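Long-range contacts in cysteine synthase (Helicobacter pylori, PDB 6AHI), which makes L-cysteine and acetate from O-acetyl-L-serine and hydrogen sulfide, using pyridoxal 5'-phosphate as cofactor, and also has cystathionine beta-synthase activity: residues G178-A186 with G223-F233; L262-F272 with L289-D297. All blocks are in the same frame, centred on the assembly; numbering follows the deposited sequence.

Contact 1 (G178-A186 with G223-F233)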
ATOM      1  N   GLY A 178     -16.125   0.661  12.362  1.00 24.01           N
ATOM      2  CA  GLY A 178     -15.507  -0.120  13.421  1.00 25.51           C
ATOM      3  C   GLY A 178     -15.013   0.768  14.560  1.00 26.62           C
ATOM      4  O   GLY A 178     -14.582   1.911  14.344  1.00 25.53           O
ATOM      5  N   ILE A 179     -15.083   0.212  15.775  1.00 28.55           N
ATOM      6  CA  ILE A 179     -14.654   0.869  17.005  1.00 30.53           C
ATOM      7  C   ILE A 179     -13.539   0.034  17.628  1.00 31.40           C
ATOM      8  O   ILE A 179     -13.747  -1.163  17.907  1.00 31.78           O
ATOM      9  CB  ILE A 179     -15.823   1.031  17.984  1.00 31.25           C
ATOM     10  CG1 ILE A 179     -16.850   2.029  17.457  1.00 29.27           C
ATOM     11  CG2 ILE A 179     -15.321   1.398  19.388  1.00 32.99           C
ATOM     12  CD1 ILE A 179     -18.209   1.825  18.036  1.00 28.63           C
ATOM     13  N   GLY A 180     -12.376   0.681  17.778  1.00 32.12           N
ATOM     14  CA  GLY A 180     -11.286   0.253  18.643  1.00 34.67           C
ATOM     15  C   GLY A 180     -11.212   1.163  19.854  1.00 36.60           C
ATOM     16  O   GLY A 180     -11.834   0.892  20.845  1.00 36.68           O
ATOM     17  N   SER A 181     -10.488   2.277  19.722  1.00 37.74           N
ATOM     18  CA  SER A 181     -10.512   3.357  20.720  1.00 38.61           C
ATOM     19  C   SER A 181     -11.866   4.076  20.642  1.00 38.24           C
ATOM     20  O   SER A 181     -12.321   4.632  21.586  1.00 36.88           O
ATOM     21  CB  SER A 181      -9.401   4.330  20.470  1.00 39.05           C
ATOM     22  OG  SER A 181      -9.576   4.941  19.194  1.00 38.36           O
ATOM     23  N   GLY A 182     -12.470   4.102  19.444  1.00 36.80           N
ATOM     24  CA  GLY A 182     -13.703   4.841  19.221  1.00 35.56           C
ATOM     25  C   GLY A 182     -13.489   6.210  18.587  1.00 32.74           C
ATOM     26  O   GLY A 182     -14.456   6.895  18.317  1.00 32.71           O
ATOM     27  N   GLY A 183     -12.242   6.637  18.389  1.00 31.77           N
ATOM     28  CA  GLY A 183     -11.947   7.977  17.859  1.00 31.73           C
ATOM     29  C   GLY A 183     -12.463   8.192  16.437  1.00 31.58           C
ATOM     30  O   GLY A 183     -13.099   9.202  16.146  1.00 32.34           O
ATOM     31  N   THR A 184     -12.159   7.261  15.530  1.00 29.82           N
ATOM     32  CA  THR A 184     -12.588   7.399  14.114  1.00 29.62           C
ATOM     33  C   THR A 184     -14.103   7.589  14.044  1.00 29.30           C
ATOM     34  O   THR A 184     -14.600   8.543  13.405  1.00 29.57           O
ATOM     35  CB  THR A 184     -12.202   6.188  13.261  1.00 28.08           C
ATOM     36  OG1 THR A 184     -10.787   6.027  13.269  1.00 28.85           O
ATOM     37  CG2 THR A 184     -12.618   6.329  11.811  1.00 28.37           C
ATOM     38  N   PHE A 185     -14.821   6.677  14.719  1.00 29.37           N
ATOM     39  CA  PHE A 185     -16.270   6.663  14.714  1.00 27.57           C
ATOM     40  C   PHE A 185     -16.817   7.957  15.322  1.00 28.41           C
ATOM     41  O   PHE A 185     -17.632   8.639  14.702  1.00 27.64           O
ATOM     42  CB  PHE A 185     -16.793   5.439  15.469  1.00 29.13           C
ATOM     43  CG  PHE A 185     -18.288   5.376  15.598  1.00 30.54           C
ATOM     44  CD1 PHE A 185     -19.076   5.253  14.477  1.00 30.19           C
ATOM     45  CD2 PHE A 185     -18.906   5.447  16.840  1.00 32.12           C
ATOM     46  CE1 PHE A 185     -20.456   5.206  14.585  1.00 32.48           C
ATOM     47  CE2 PHE A 185     -20.284   5.390  16.948  1.00 32.16           C
ATOM     48  CZ  PHE A 185     -21.054   5.238  15.818  1.00 31.31           C
ATOM     49  N   ALA A 186     -16.339   8.318  16.510  1.00 28.70           N
ATOM     50  CA  ALA A 186     -16.884   9.443  17.244  1.00 29.56           C
ATOM     51  C   ALA A 186     -16.604  10.778  16.544  1.00 28.81           C
ATOM     52  O   ALA A 186     -17.459  11.664  16.538  1.00 28.81           O
ATOM     53  CB  ALA A 186     -16.337   9.476  18.660  1.00 31.83           C
ATOM     54  N   GLY A 223      -7.985  -4.847  15.318  1.00 36.53           N
ATOM     55  CA  GLY A 223      -8.064  -3.402  15.255  1.00 35.04           C
ATOM     56  C   GLY A 223      -9.323  -2.851  15.902  1.00 35.36           C
ATOM     57  O   GLY A 223      -9.327  -1.718  16.329  1.00 37.92           O
ATOM     58  N   ILE A 224     -10.381  -3.665  15.986  1.00 35.32           N
ATOM     59  CA  ILE A 224     -11.634  -3.237  16.571  1.00 35.69           C
ATOM     60  C   ILE A 224     -11.967  -4.184  17.723  1.00 36.90           C
ATOM     61  O   ILE A 224     -11.467  -5.280  17.786  1.00 37.50           O
ATOM     62  CB  ILE A 224     -12.786  -3.171  15.534  1.00 34.56           C
ATOM     63  CG1 ILE A 224     -13.046  -4.533  14.888  1.00 36.67           C
ATOM     64  CG2 ILE A 224     -12.525  -2.099  14.488  1.00 33.39           C
ATOM     65  CD1 ILE A 224     -14.342  -4.614  14.129  1.00 38.50           C
ATOM     66  N   GLY A 225     -12.861  -3.734  18.595  1.00 37.26           N
ATOM     67  CA  GLY A 225     -13.259  -4.465  19.780  1.00 40.22           C
ATOM     68  C   GLY A 225     -12.901  -3.683  21.015  1.00 41.09           C
ATOM     69  O   GLY A 225     -11.820  -3.068  21.071  1.00 40.35           O
ATOM     70  N   VAL A 226     -13.832  -3.682  21.972  1.00 43.78           N
ATOM     71  CA  VAL A 226     -13.642  -3.043  23.248  1.00 45.52           C
ATOM     72  C   VAL A 226     -14.028  -4.037  24.349  1.00 48.61           C
ATOM     73  O   VAL A 226     -14.919  -4.905  24.190  1.00 49.06           O
ATOM     74  CB  VAL A 226     -14.466  -1.746  23.362  1.00 44.68           C
ATOM     75  CG1 VAL A 226     -14.262  -0.855  22.155  1.00 44.25           C
ATOM     76  CG2 VAL A 226     -15.934  -2.033  23.558  1.00 43.54           C
ATOM     77  N   GLU A 227     -13.360  -3.873  25.481  1.00 49.52           N
ATOM     78  CA  GLU A 227     -13.652  -4.641  26.703  1.00 52.58           C
ATOM     79  C   GLU A 227     -14.418  -3.777  27.721  1.00 50.91           C
ATOM     80  O   GLU A 227     -14.773  -4.279  28.797  1.00 51.66           O
ATOM     81  CB  GLU A 227     -12.358  -5.185  27.307  1.00 58.01           C
ATOM     82  CG  GLU A 227     -11.536  -5.991  26.314  1.00 61.55           C
ATOM     83  CD  GLU A 227     -10.375  -6.787  26.895  1.00 65.67           C
ATOM     84  OE1 GLU A 227     -10.594  -7.514  27.893  1.00 68.17           O
ATOM     85  OE2 GLU A 227      -9.247  -6.683  26.345  1.00 68.11           O
ATOM     86  N   PHE A 228     -14.673  -2.507  27.372  1.00 47.71           N
ATOM     87  CA  PHE A 228     -15.369  -1.502  28.162  1.00 49.16           C
ATOM     88  C   PHE A 228     -15.839  -0.368  27.237  1.00 47.02           C
ATOM     89  O   PHE A 228     -15.391  -0.266  26.089  1.00 43.29           O
ATOM     90  CB  PHE A 228     -14.450  -0.948  29.269  1.00 52.58           C
ATOM     91  CG  PHE A 228     -13.103  -0.447  28.799  1.00 52.72           C
ATOM     92  CD1 PHE A 228     -12.997   0.718  28.052  1.00 51.37           C
ATOM     93  CD2 PHE A 228     -11.942  -1.120  29.138  1.00 55.17           C
ATOM     94  CE1 PHE A 228     -11.760   1.187  27.642  1.00 53.88           C
ATOM     95  CE2 PHE A 228     -10.704  -0.656  28.711  1.00 55.36           C
ATOM     96  CZ  PHE A 228     -10.618   0.493  27.959  1.00 54.71           C
ATOM     97  N   ILE A 229     -16.708   0.505  27.758  1.00 48.02           N
ATOM     98  CA  ILE A 229     -17.269   1.655  26.991  1.00 47.18           C
ATOM     99  C   ILE A 229     -16.159   2.678  26.746  1.00 45.89           C
ATOM    100  O   ILE A 229     -15.517   3.127  27.686  1.00 45.14           O
ATOM    101  CB  ILE A 229     -18.454   2.318  27.731  1.00 49.40           C
ATOM    102  CG1 ILE A 229     -19.594   1.348  28.063  1.00 51.09           C
ATOM    103  CG2 ILE A 229     -18.949   3.517  26.931  1.00 50.03           C
ATOM    104  CD1 ILE A 229     -20.217   0.639  26.861  1.00 50.53           C
ATOM    105  N   PRO A 230     -15.871   3.055  25.479  1.00 45.24           N
ATOM    106  CA  PRO A 230     -15.015   4.209  25.179  1.00 45.04           C
ATOM    107  C   PRO A 230     -15.553   5.499  25.784  1.00 47.25           C
ATOM    108  O   PRO A 230     -16.765   5.696  25.847  1.00 49.86           O
ATOM    109  CB  PRO A 230     -15.068   4.324  23.648  1.00 42.71           C
ATOM    110  CG  PRO A 230     -15.377   2.919  23.215  1.00 42.55           C
ATOM    111  CD  PRO A 230     -16.345   2.387  24.257  1.00 42.99           C
ATOM    112  N   PRO A 231     -14.682   6.427  26.239  1.00 49.95           N
ATOM    113  CA  PRO A 231     -15.138   7.694  26.812  1.00 50.15           C
ATOM    114  C   PRO A 231     -15.537   8.761  25.771  1.00 47.10           C
ATOM    115  O   PRO A 231     -15.728   9.917  26.119  1.00 47.40           O
ATOM    116  CB  PRO A 231     -13.893   8.109  27.623  1.00 52.83           C
ATOM    117  CG  PRO A 231     -12.739   7.645  26.772  1.00 50.94           C
ATOM    118  CD  PRO A 231     -13.213   6.311  26.237  1.00 50.64           C
ATOM    119  N   PHE A 232     -15.688   8.385  24.503  1.00 43.45           N
ATOM    120  CA  PHE A 232     -15.848   9.410  23.433  1.00 42.20           C
ATOM    121  C   PHE A 232     -17.300   9.564  22.986  1.00 40.01           C
ATOM    122  O   PHE A 232     -17.574  10.432  22.183  1.00 39.49           O
ATOM    123  CB  PHE A 232     -14.981   9.095  22.212  1.00 40.91           C
ATOM    124  CG  PHE A 232     -13.504   9.092  22.502  1.00 42.47           C
ATOM    125  CD1 PHE A 232     -12.908  10.161  23.154  1.00 46.07           C
ATOM    126  CD2 PHE A 232     -12.712   8.006  22.152  1.00 43.41           C
ATOM    127  CE1 PHE A 232     -11.547  10.149  23.431  1.00 47.71           C
ATOM    128  CE2 PHE A 232     -11.351   7.995  22.427  1.00 44.71           C
ATOM    129  CZ  PHE A 232     -10.770   9.071  23.064  1.00 46.59           C
ATOM    130  N   PHE A 233     -18.207   8.756  23.545  1.00 40.16           N
ATOM    131  CA  PHE A 233     -19.540   8.584  23.010  1.00 40.21           C
ATOM    132  C   PHE A 233     -20.602   9.365  23.789  1.00 43.06           C
ATOM    133  O   PHE A 233     -21.766   9.266  23.441  1.00 42.57           O
ATOM    134  CB  PHE A 233     -19.916   7.102  22.979  1.00 39.99           C
ATOM    135  CG  PHE A 233     -19.095   6.244  22.051  1.00 38.34           C
ATOM    136  CD1 PHE A 233     -18.210   6.799  21.142  1.00 37.64           C
ATOM    137  CD2 PHE A 233     -19.208   4.862  22.098  1.00 38.46           C
ATOM    138  CE1 PHE A 233     -17.453   5.994  20.304  1.00 36.70           C
ATOM    139  CE2 PHE A 233     -18.445   4.056  21.271  1.00 37.06           C
ATOM    140  CZ  PHE A 233     -17.561   4.623  20.375  1.00 37.69           C
TER
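Ile-179 is a knob that fits between Phe-233, Pro-230 and Val-226. Phe-233 is the residue most covered by the contact. Ile-179 CG1 lies anti to the carbonyl carbon (chi1 -68°), and from there Ile-179 CD1 reaches along the end of the Phe-233 ring, 3.7 Å from Phe-233 CZ. Ile-179 CG2 sits between Phe-233 CZ and Val-226 CG1, 3.7 Å from the latter, with Pro-230 CG near it. Phe-185 closes in on the same ring. Its edge points at the face of Phe-233 in an offset edge-to-face pair, with ring centroids 5.7 Å apart and planes at 83°. Pro-230 CB lies over one face of the Phe-233 ring, offset toward its rim, and reaches Ser-181 O at 3.4 Å. The edge of the Phe-232 ring meets that same carbonyl oxygen. Ala-186 is a small bump on the first turn of helix 183-195. Its CB sits 3.8 Å from Phe-232 CB and also faces the edge of Phe-233.

At the other end the backbones come close. Gly-180 CA is 4.1 Å from Ile-224 CA. Gly-225 N donates to Ile-179 O, 2.8 Å away. Ile-224 CG2 packs on Gly-178 CA beside this bond.

Residues 180-184 are the glycine-rich loop that binds the cofactor phosphate. Gly-180 N, Gly-182 N, Ser-181 OG and Thr-184 OG1 all bond to phosphate oxygens of the modified lysine at position 46. Ser-181 OG also accepts from Gly-183 N, forming an ST turn, and bonds to Asn-152. Residues 223-233 pack on the loop mainly through apolar side chains, with one backbone bond, while its own N-H and hydroxyl groups go to the phosphate. The start of helix 183-195 probably adds a favourable dipole there.

Contact 2 (L262-F272 with L289-D297)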
ATOM      1  N   LEU A 262      -9.903  -5.476  -3.524  1.00 18.28           N
ATOM      2  CA  LEU A 262      -9.565  -4.686  -2.362  1.00 19.36           C
ATOM      3  C   LEU A 262      -8.792  -5.576  -1.376  1.00 20.09           C
ATOM      4  O   LEU A 262      -9.303  -6.603  -0.922  1.00 22.00           O
ATOM      5  CB  LEU A 262     -10.843  -4.125  -1.741  1.00 19.01           C
ATOM      6  CG  LEU A 262     -11.437  -2.918  -2.454  1.00 20.68           C
ATOM      7  CD1 LEU A 262     -12.920  -2.775  -2.153  1.00 20.04           C
ATOM      8  CD2 LEU A 262     -10.694  -1.637  -2.092  1.00 23.09           C
ATOM      9  N   LEU A 263      -7.563  -5.168  -1.055  1.00 19.61           N
ATOM     10  CA  LEU A 263      -6.697  -5.908  -0.159  1.00 21.20           C
ATOM     11  C   LEU A 263      -6.662  -5.219   1.209  1.00 20.61           C
ATOM     12  O   LEU A 263      -5.725  -4.474   1.541  1.00 19.62           O
ATOM     13  CB  LEU A 263      -5.306  -5.996  -0.789  1.00 22.88           C
ATOM     14  CG  LEU A 263      -5.275  -6.702  -2.142  1.00 24.07           C
ATOM     15  CD1 LEU A 263      -3.919  -6.525  -2.782  1.00 24.36           C
ATOM     16  CD2 LEU A 263      -5.607  -8.190  -1.972  1.00 25.73           C
ATOM     17  N   VAL A 264      -7.713  -5.463   1.992  1.00 20.89           N
ATOM     18  CA  VAL A 264      -7.958  -4.734   3.218  1.00 21.69           C
ATOM     19  C   VAL A 264      -7.928  -5.691   4.406  1.00 22.24           C
ATOM     20  O   VAL A 264      -8.080  -6.893   4.254  1.00 24.65           O
ATOM     21  CB  VAL A 264      -9.285  -3.974   3.159  1.00 20.59           C
ATOM     22  CG1 VAL A 264      -9.208  -2.814   2.175  1.00 20.62           C
ATOM     23  CG2 VAL A 264     -10.448  -4.899   2.844  1.00 21.54           C
ATOM     24  N   GLY A 265      -7.714  -5.127   5.601  1.00 23.51           N
ATOM     25  CA  GLY A 265      -7.634  -5.931   6.837  1.00 23.98           C
ATOM     26  C   GLY A 265      -8.988  -6.493   7.250  1.00 24.40           C
ATOM     27  O   GLY A 265     -10.031  -6.130   6.719  1.00 23.18           O
ATOM     28  N   SER A 266      -8.971  -7.380   8.254  1.00 25.85           N
ATOM     29  CA  SER A 266     -10.179  -8.011   8.777  1.00 26.35           C
ATOM     30  C   SER A 266     -11.152  -6.965   9.362  1.00 24.90           C
ATOM     31  O   SER A 266     -12.360  -7.191   9.371  1.00 24.96           O
ATOM     32  CB  SER A 266      -9.809  -9.086   9.771  1.00 27.80           C
ATOM     33  OG  SER A 266      -9.130  -8.500  10.856  1.00 28.69           O
ATOM     34  N   SER A 267     -10.657  -5.821   9.847  1.00 24.82           N
ATOM     35  CA  SER A 267     -11.551  -4.807  10.423  1.00 24.78           C
ATOM     36  C   SER A 267     -12.342  -4.098   9.306  1.00 23.80           C
ATOM     37  O   SER A 267     -13.463  -3.647   9.555  1.00 24.22           O
ATOM     38  CB  SER A 267     -10.845  -3.809  11.280  1.00 25.39           C
ATOM     39  OG  SER A 267     -10.043  -2.918  10.534  1.00 24.38           O
ATOM     40  N   SER A 268     -11.801  -4.066   8.090  1.00 22.24           N
ATOM     41  CA  SER A 268     -12.517  -3.610   6.894  1.00 21.25           C
ATOM     42  C   SER A 268     -13.620  -4.599   6.492  1.00 20.86           C
ATOM     43  O   SER A 268     -14.727  -4.200   6.194  1.00 19.66           O
ATOM     44  CB  SER A 268     -11.559  -3.367   5.737  1.00 21.18           C
ATOM     45  OG  SER A 268     -10.638  -2.323   6.027  1.00 21.84           O
ATOM     46  N   GLY A 269     -13.304  -5.891   6.447  1.00 21.81           N
ATOM     47  CA  GLY A 269     -14.319  -6.901   6.179  1.00 22.37           C
ATOM     48  C   GLY A 269     -15.456  -6.825   7.188  1.00 22.62           C
ATOM     49  O   GLY A 269     -16.621  -6.972   6.821  1.00 21.33           O
ATOM     50  N   ALA A 270     -15.113  -6.606   8.466  1.00 23.12           N
ATOM     51  CA  ALA A 270     -16.119  -6.535   9.524  1.00 23.88           C
ATOM     52  C   ALA A 270     -17.018  -5.310   9.301  1.00 22.28           C
ATOM     53  O   ALA A 270     -18.247  -5.431   9.348  1.00 22.25           O
ATOM     54  CB  ALA A 270     -15.497  -6.485  10.896  1.00 24.67           C
ATOM     55  N   ALA A 271     -16.404  -4.148   9.076  1.00 22.12           N
ATOM     56  CA  ALA A 271     -17.129  -2.921   8.770  1.00 21.69           C
ATOM     57  C   ALA A 271     -18.039  -3.113   7.567  1.00 21.18           C
ATOM     58  O   ALA A 271     -19.210  -2.664   7.586  1.00 22.83           O
ATOM     59  CB  ALA A 271     -16.180  -1.786   8.536  1.00 21.14           C
ATOM     60  N   PHE A 272     -17.514  -3.733   6.517  1.00 20.11           N
ATOM     61  CA  PHE A 272     -18.270  -3.943   5.321  1.00 20.21           C
ATOM     62  C   PHE A 272     -19.523  -4.813   5.552  1.00 21.31           C
ATOM     63  O   PHE A 272     -20.597  -4.440   5.084  1.00 21.51           O
ATOM     64  CB  PHE A 272     -17.405  -4.532   4.207  1.00 20.09           C
ATOM     65  CG  PHE A 272     -18.151  -4.588   2.906  1.00 19.75           C
ATOM     66  CD1 PHE A 272     -18.546  -3.409   2.288  1.00 20.49           C
ATOM     67  CD2 PHE A 272     -18.502  -5.792   2.333  1.00 21.24           C
ATOM     68  CE1 PHE A 272     -19.222  -3.447   1.079  1.00 19.56           C
ATOM     69  CE2 PHE A 272     -19.214  -5.823   1.149  1.00 22.46           C
ATOM     70  CZ  PHE A 272     -19.591  -4.648   0.533  1.00 21.38           C
ATOM     71  N   LEU A 289     -22.353   4.994   4.375  1.00 17.08           N
ATOM     72  CA  LEU A 289     -20.923   5.262   4.362  1.00 17.65           C
ATOM     73  C   LEU A 289     -20.226   4.344   5.365  1.00 18.77           C
ATOM     74  O   LEU A 289     -20.708   4.224   6.518  1.00 19.90           O
ATOM     75  CB  LEU A 289     -20.693   6.713   4.755  1.00 18.79           C
ATOM     76  CG  LEU A 289     -19.264   7.126   5.087  1.00 20.17           C
ATOM     77  CD1 LEU A 289     -18.339   7.047   3.880  1.00 19.08           C
ATOM     78  CD2 LEU A 289     -19.277   8.525   5.665  1.00 22.71           C
ATOM     79  N   THR A 290     -19.096   3.758   4.959  1.00 17.98           N
ATOM     80  CA  THR A 290     -18.208   3.041   5.900  1.00 18.93           C
ATOM     81  C   THR A 290     -16.743   3.450   5.634  1.00 18.00           C
ATOM     82  O   THR A 290     -16.436   4.168   4.719  1.00 16.82           O
ATOM     83  CB  THR A 290     -18.499   1.534   5.870  1.00 19.78           C
ATOM     84  OG1 THR A 290     -17.834   0.867   6.953  1.00 24.01           O
ATOM     85  CG2 THR A 290     -18.060   0.897   4.576  1.00 18.67           C
ATOM     86  N   ILE A 291     -15.839   2.955   6.476  1.00 17.98           N
ATOM     87  CA  ILE A 291     -14.428   3.218   6.393  1.00 18.68           C
ATOM     88  C   ILE A 291     -13.718   1.869   6.413  1.00 18.21           C
ATOM     89  O   ILE A 291     -14.015   1.040   7.288  1.00 17.61           O
ATOM     90  CB  ILE A 291     -13.949   4.111   7.560  1.00 21.52           C
ATOM     91  CG1 ILE A 291     -14.616   5.488   7.522  1.00 22.97           C
ATOM     92  CG2 ILE A 291     -12.429   4.240   7.566  1.00 21.17           C
ATOM     93  CD1 ILE A 291     -14.658   6.113   8.867  1.00 27.58           C
ATOM     94  N   PHE A 292     -12.780   1.687   5.487  1.00 17.83           N
ATOM     95  CA  PHE A 292     -11.865   0.561   5.470  1.00 18.34           C
ATOM     96  C   PHE A 292     -10.540   1.001   6.075  1.00 19.58           C
ATOM     97  O   PHE A 292      -9.768   1.686   5.412  1.00 20.74           O
ATOM     98  CB  PHE A 292     -11.661   0.042   4.043  1.00 17.92           C
ATOM     99  CG  PHE A 292     -12.856  -0.636   3.432  1.00 17.90           C
ATOM    100  CD1 PHE A 292     -14.006  -0.853   4.163  1.00 17.73           C
ATOM    101  CD2 PHE A 292     -12.827  -1.068   2.115  1.00 18.45           C
ATOM    102  CE1 PHE A 292     -15.095  -1.497   3.608  1.00 17.85           C
ATOM    103  CE2 PHE A 292     -13.926  -1.693   1.547  1.00 18.11           C
ATOM    104  CZ  PHE A 292     -15.055  -1.927   2.295  1.00 18.20           C
ATOM    105  N   PRO A 293     -10.240   0.649   7.341  1.00 21.33           N
ATOM    106  CA  PRO A 293      -9.106   1.255   8.042  1.00 22.78           C
ATOM    107  C   PRO A 293      -7.674   0.938   7.576  1.00 23.15           C
ATOM    108  O   PRO A 293      -6.855   1.832   7.608  1.00 23.80           O
ATOM    109  CB  PRO A 293      -9.315   0.826   9.505  1.00 23.52           C
ATOM    110  CG  PRO A 293     -10.780   0.520   9.601  1.00 23.09           C
ATOM    111  CD  PRO A 293     -11.099  -0.105   8.260  1.00 22.01           C
ATOM    112  N   ASP A 294      -7.362  -0.291   7.152  1.00 23.52           N
ATOM    113  CA  ASP A 294      -5.958  -0.632   6.907  1.00 24.85           C
ATOM    114  C   ASP A 294      -5.821  -1.737   5.858  1.00 25.05           C
ATOM    115  O   ASP A 294      -6.788  -2.359   5.474  1.00 22.61           O
ATOM    116  CB  ASP A 294      -5.251  -0.938   8.232  1.00 26.78           C
ATOM    117  CG  ASP A 294      -5.337  -2.354   8.775  1.00 28.95           C
ATOM    118  OD1 ASP A 294      -6.306  -3.075   8.437  1.00 26.34           O
ATOM    119  OD2 ASP A 294      -4.448  -2.701   9.626  1.00 29.80           O
ATOM    120  N   VAL A 295      -4.565  -1.951   5.439  1.00 26.83           N
ATOM    121  CA  VAL A 295      -4.165  -2.864   4.392  1.00 26.60           C
ATOM    122  C   VAL A 295      -4.051  -4.289   4.926  1.00 26.49           C
ATOM    123  O   VAL A 295      -3.631  -4.504   6.070  1.00 25.66           O
ATOM    124  CB  VAL A 295      -2.820  -2.454   3.752  1.00 27.70           C
ATOM    125  CG1 VAL A 295      -2.895  -1.118   3.075  1.00 29.09           C
ATOM    126  CG2 VAL A 295      -1.658  -2.486   4.735  1.00 29.91           C
ATOM    127  N   ALA A 296      -4.351  -5.252   4.049  1.00 23.95           N
ATOM    128  CA  ALA A 296      -4.313  -6.682   4.383  1.00 26.02           C
ATOM    129  C   ALA A 296      -2.870  -7.189   4.584  1.00 27.06           C
ATOM    130  O   ALA A 296      -2.674  -8.159   5.298  1.00 26.87           O
ATOM    131  CB  ALA A 296      -4.996  -7.496   3.315  1.00 24.52           C
ATOM    132  N   ASP A 297      -1.897  -6.542   3.926  1.00 27.48           N
ATOM    133  CA  ASP A 297      -0.522  -7.030   3.792  1.00 32.03           C
ATOM    134  C   ASP A 297       0.117  -7.324   5.143  1.00 33.25           C
ATOM    135  O   ASP A 297       0.934  -8.224   5.238  1.00 32.15           O
ATOM    136  CB  ASP A 297       0.385  -6.016   3.097  1.00 35.72           C
ATOM    137  CG  ASP A 297      -0.077  -5.664   1.707  1.00 38.70           C
ATOM    138  OD1 ASP A 297      -1.277  -5.259   1.546  1.00 43.54           O
ATOM    139  OD2 ASP A 297       0.746  -5.786   0.808  1.00 45.49           O
TER
HETATM  140  O   HOH W   1      -8.865  -2.809   8.043  1.00 21.09           O
HETATM  141  O   HOH W   2      -7.719  -5.119  10.341  1.00 27.91           O
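Phe-292 meets helix 266-281 with much of its ring and buries more surface than any other residue here. Ser-268 CB lies beside the root of the ring, 3.8 Å from Phe-292 CG. Phe-272 CD1 comes to the ring edge, 3.8 Å from Phe-292 CZ. Leu-262 CD1 also arrives at the edge, 4.0 Å from Phe-292 CE2, and Val-264 CG1 packs obliquely near Phe-292 CD2.

Further along, Ala-296 packs on Val-264, with Ala-296 CB 3.3 Å from Val-264 O. Ala-296 N donates to Leu-263 O over 3.0 Å. Gly-265 N donates to Asp-294 O at 2.9 Å. These two bonds flank a single bridge between Val-264 and Val-295, just before the helix begins.

Asp-294 turns its carboxylate back toward Gly-265, with CG between the backbone N and the carbonyl carbon (chi1 86°). A water joins Asp-294 OD1, at 2.6 Å, to Ser-267 OG and Ser-268 OG, and also accepts from Asp-294 N. A second water links OD1 to Ser-267 N. OD2 bonds to Tyr-299 and to Asn-76, a probable cofactor ligand.

Ser-267 OG bonds to the pyridine N1 of the cofactor-bearing lysine, as in other fold-type II enzymes. Asp-294 and its waters are thus second-shell partners of this serine, consistent with a part in positioning it, while Phe-292 packs against the helix at Ser-268 and Phe-272.

Both contacts are buried, and they hold opposite ends of one cofactor. Contact 1 includes the phosphate loop after strand 174-178. Contact 2 joins helix 266-281 to strand 287-292 and lies by the pyridine nitrogen. The two strands are neighbours in the same mixed sheet. The contacts touch directly: Thr-184 CG2 packs on Ile-291 CD1 at 3.6 Å, and Ile-224 lies against Ser-267 and Ala-270. Their chemistry differs. Contact 1 is made mainly of aliphatic and aromatic packing with one backbone bond. Contact 2 adds ordered water and a carboxylate. Contact 2 also reaches the second subunit through Asp-297, which salt-bridges Arg-298 of that chain; contact 1 stays within one chain.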